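Local atomic coordinates of fimbrial protein MyfA (Yersinia enterocolitica, PDB entry 5LND), a protein that serves as the major pilus subunit, assembling into the homopolymeric Myf fimbriae, a probable virulence factor of pathogenic serotypes. Residues H26-D31 / S79-A84. Sequence-based numbering, arbitrary orientation.
Sequences HLVMSD and SERVEA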
loop_
_atom_site.group_PDB
_atom_site.type_symbol
_atom_site.label_atom_id
_atom_site.label_comp_id
_atom_site.label_asym_id
_atom_site.label_seq_id
_atom_site.Cartn_x
_atom_site.Cartn_y
_atom_site.Cartn_z
ATOM N N HIS B 26 -5.509 -19.619 -6.228
ATOM C CA HIS B 26 -5.547 -21.058 -6.034
ATOM C C HIS B 26 -4.282 -21.696 -6.583
ATOM O O HIS B 26 -3.856 -21.382 -7.698
ATOM C CB HIS B 26 -6.772 -21.666 -6.704
ATOM C CG HIS B 26 -6.907 -23.142 -6.489
ATOM N ND1 HIS B 26 -7.237 -23.693 -5.268
ATOM C CD2 HIS B 26 -6.767 -24.185 -7.343
ATOM C CE1 HIS B 26 -7.293 -25.008 -5.379
ATOM N NE2 HIS B 26 -7.012 -25.332 -6.629
ATOM N N LEU B 27 -3.697 -22.595 -5.796
ATOM C CA LEU B 27 -2.427 -23.215 -6.139
ATOM C C LEU B 27 -2.558 -24.723 -6.160
ATOM O O LEU B 27 -3.207 -25.300 -5.292
ATOM C CB LEU B 27 -1.367 -22.816 -5.111
ATOM C CG LEU B 27 -0.075 -23.638 -5.121
ATOM C CD1 LEU B 27 0.736 -23.360 -6.347
ATOM C CD2 LEU B 27 0.723 -23.351 -3.880
ATOM N N VAL B 28 -1.950 -25.362 -7.158
ATOM C CA VAL B 28 -1.912 -26.819 -7.227
ATOM C C VAL B 28 -0.495 -27.303 -7.474
ATOM O O VAL B 28 0.095 -26.996 -8.505
ATOM C CB VAL B 28 -2.822 -27.360 -8.344
ATOM C CG1 VAL B 28 -2.790 -28.871 -8.355
ATOM C CG2 VAL B 28 -4.239 -26.877 -8.139
ATOM N N MET B 29 0.049 -28.061 -6.528
ATOM C CA MET B 29 1.401 -28.592 -6.655
ATOM C C MET B 29 1.352 -30.116 -6.792
ATOM O O MET B 29 0.942 -30.817 -5.866
ATOM C CB MET B 29 2.253 -28.182 -5.445
ATOM C CG MET B 29 2.431 -26.676 -5.262
ATOM S SD MET B 29 3.143 -26.190 -3.685
ATOM C CE MET B 29 1.794 -26.539 -2.573
ATOM N N SER B 30 1.776 -30.621 -7.947
ATOM C CA SER B 30 1.651 -32.042 -8.248
ATOM C C SER B 30 2.965 -32.788 -8.457
ATOM O O SER B 30 3.915 -32.254 -9.034
ATOM C CB SER B 30 0.762 -32.244 -9.472
ATOM O OG SER B 30 -0.564 -31.851 -9.197
ATOM N N ASP B 31 2.986 -34.031 -7.971
ATOM C CA ASP B 31 3.987 -35.031 -8.341
ATOM C C ASP B 31 3.623 -36.396 -7.779
ATOM O O ASP B 31 3.337 -36.525 -6.593
ATOM C CB ASP B 31 5.380 -34.653 -7.853
ATOM C CG ASP B 31 6.465 -35.385 -8.611
ATOM O OD1 ASP B 31 6.132 -36.293 -9.398
ATOM O OD2 ASP B 31 7.652 -35.058 -8.425
ATOM N N SER B 79 1.634 -36.861 -0.854
ATOM C CA SER B 79 0.638 -37.310 -1.823
ATOM C C SER B 79 0.960 -36.803 -3.228
ATOM O O SER B 79 1.870 -35.996 -3.426
ATOM C CB SER B 79 -0.767 -36.889 -1.406
ATOM O OG SER B 79 -0.920 -35.494 -1.451
ATOM N N GLU B 80 0.224 -37.298 -4.210
ATOM C CA GLU B 80 0.476 -36.922 -5.588
ATOM C C GLU B 80 0.029 -35.501 -5.906
ATOM O O GLU B 80 0.466 -34.926 -6.899
ATOM C CB GLU B 80 -0.215 -37.892 -6.533
ATOM C CG GLU B 80 -1.719 -37.830 -6.444
ATOM C CD GLU B 80 -2.370 -38.990 -7.141
ATOM O OE1 GLU B 80 -1.633 -39.851 -7.671
ATOM O OE2 GLU B 80 -3.615 -39.047 -7.150
ATOM N N ARG B 81 -0.840 -34.940 -5.072
ATOM C CA ARG B 81 -1.371 -33.616 -5.346
ATOM C C ARG B 81 -1.754 -32.841 -4.097
ATOM O O ARG B 81 -2.506 -33.334 -3.253
ATOM C CB ARG B 81 -2.571 -33.727 -6.274
ATOM C CG ARG B 81 -2.987 -32.410 -6.870
ATOM C CD ARG B 81 -3.762 -32.617 -8.148
ATOM N NE ARG B 81 -5.202 -32.697 -7.937
ATOM C CZ ARG B 81 -6.073 -31.793 -8.377
ATOM N NH1 ARG B 81 -5.655 -30.733 -9.056
ATOM N NH2 ARG B 81 -7.369 -31.951 -8.141
ATOM N N VAL B 82 -1.216 -31.627 -3.987
ATOM C CA VAL B 82 -1.609 -30.679 -2.949
ATOM C C VAL B 82 -2.288 -29.456 -3.560
ATOM O O VAL B 82 -1.812 -28.890 -4.545
ATOM C CB VAL B 82 -0.396 -30.175 -2.156
ATOM C CG1 VAL B 82 -0.832 -29.191 -1.079
ATOM C CG2 VAL B 82 0.353 -31.330 -1.551
ATOM N N GLU B 83 -3.398 -29.045 -2.961
ATOM C CA GLU B 83 -4.038 -27.796 -3.330
ATOM C C GLU B 83 -4.040 -26.837 -2.159
ATOM O O GLU B 83 -4.099 -27.255 -0.998
ATOM C CB GLU B 83 -5.471 -28.047 -3.772
ATOM C CG GLU B 83 -5.598 -29.161 -4.781
ATOM C CD GLU B 83 -6.888 -29.093 -5.539
ATOM O OE1 GLU B 83 -7.693 -28.182 -5.260
ATOM O OE2 GLU B 83 -7.094 -29.943 -6.420
ATOM N N ALA B 84 -3.987 -25.547 -2.473
ATOM C CA ALA B 84 -4.099 -24.509 -1.458
ATOM C C ALA B 84 -4.818 -23.313 -2.038
ATOM O O ALA B 84 -4.571 -22.942 -3.184
ATOM C CB ALA B 84 -2.739 -24.106 -0.951
#
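With CG anti to the backbone N (chi1 -177°), His-26 swings its ring over toward the neighbouring strand, while the bend of Arg-81 at chi3 (92°) turns its guanidinium back toward Val-28 and Glu-83. Both belong to an antiparallel strand pair in the Ig-like beta sandwich of the fimbrial subunit, where 22-30 lies between 3-8 and 81-88. The ladder alternates regularly: Leu-27/Ala-84 and Met-29/Val-82 are hydrogen-bonded pairs, each closed by two backbone N-H...O hydrogen bonds, Val-28/Glu-83 and Ser-30/Arg-81 non-hydrogen-bonded ones. The straightest bond runs from Val-82 N to Met-29 O at 3.0 Å, although the donor stands above the carbonyl plane. Beyond the strands, Asp-31 N continues the series to Glu-80 O at 2.9 Å, while Asp-31 OD1 is hydrogen-bonded to Ser-1 OG and Gly-33 N.

Leu-27, Met-29, Val-82 and Ala-84 face the sandwich interior; Met-29, bent at chi3, lays CE alongside Val-82 CG1 at 4.0 Å, and both residues pack on Trp-38 of strand 37-52. The other face is mixed and more accessible. There Val-28 CG1 lies 3.5 Å from Arg-81 NH1, and Arg-81 CG and CD pass Ser-30 OG, CG at 3.4 Å. Arg-81 NH2 also forms a salt bridge with Glu-83 OE2, whose modelled position is less certain. The Glu-83 carboxylate plane stands 77° from the His-26 ring; Glu-83 OE1 meets that ring at its edge, 3.2 Å from His-26 CE1.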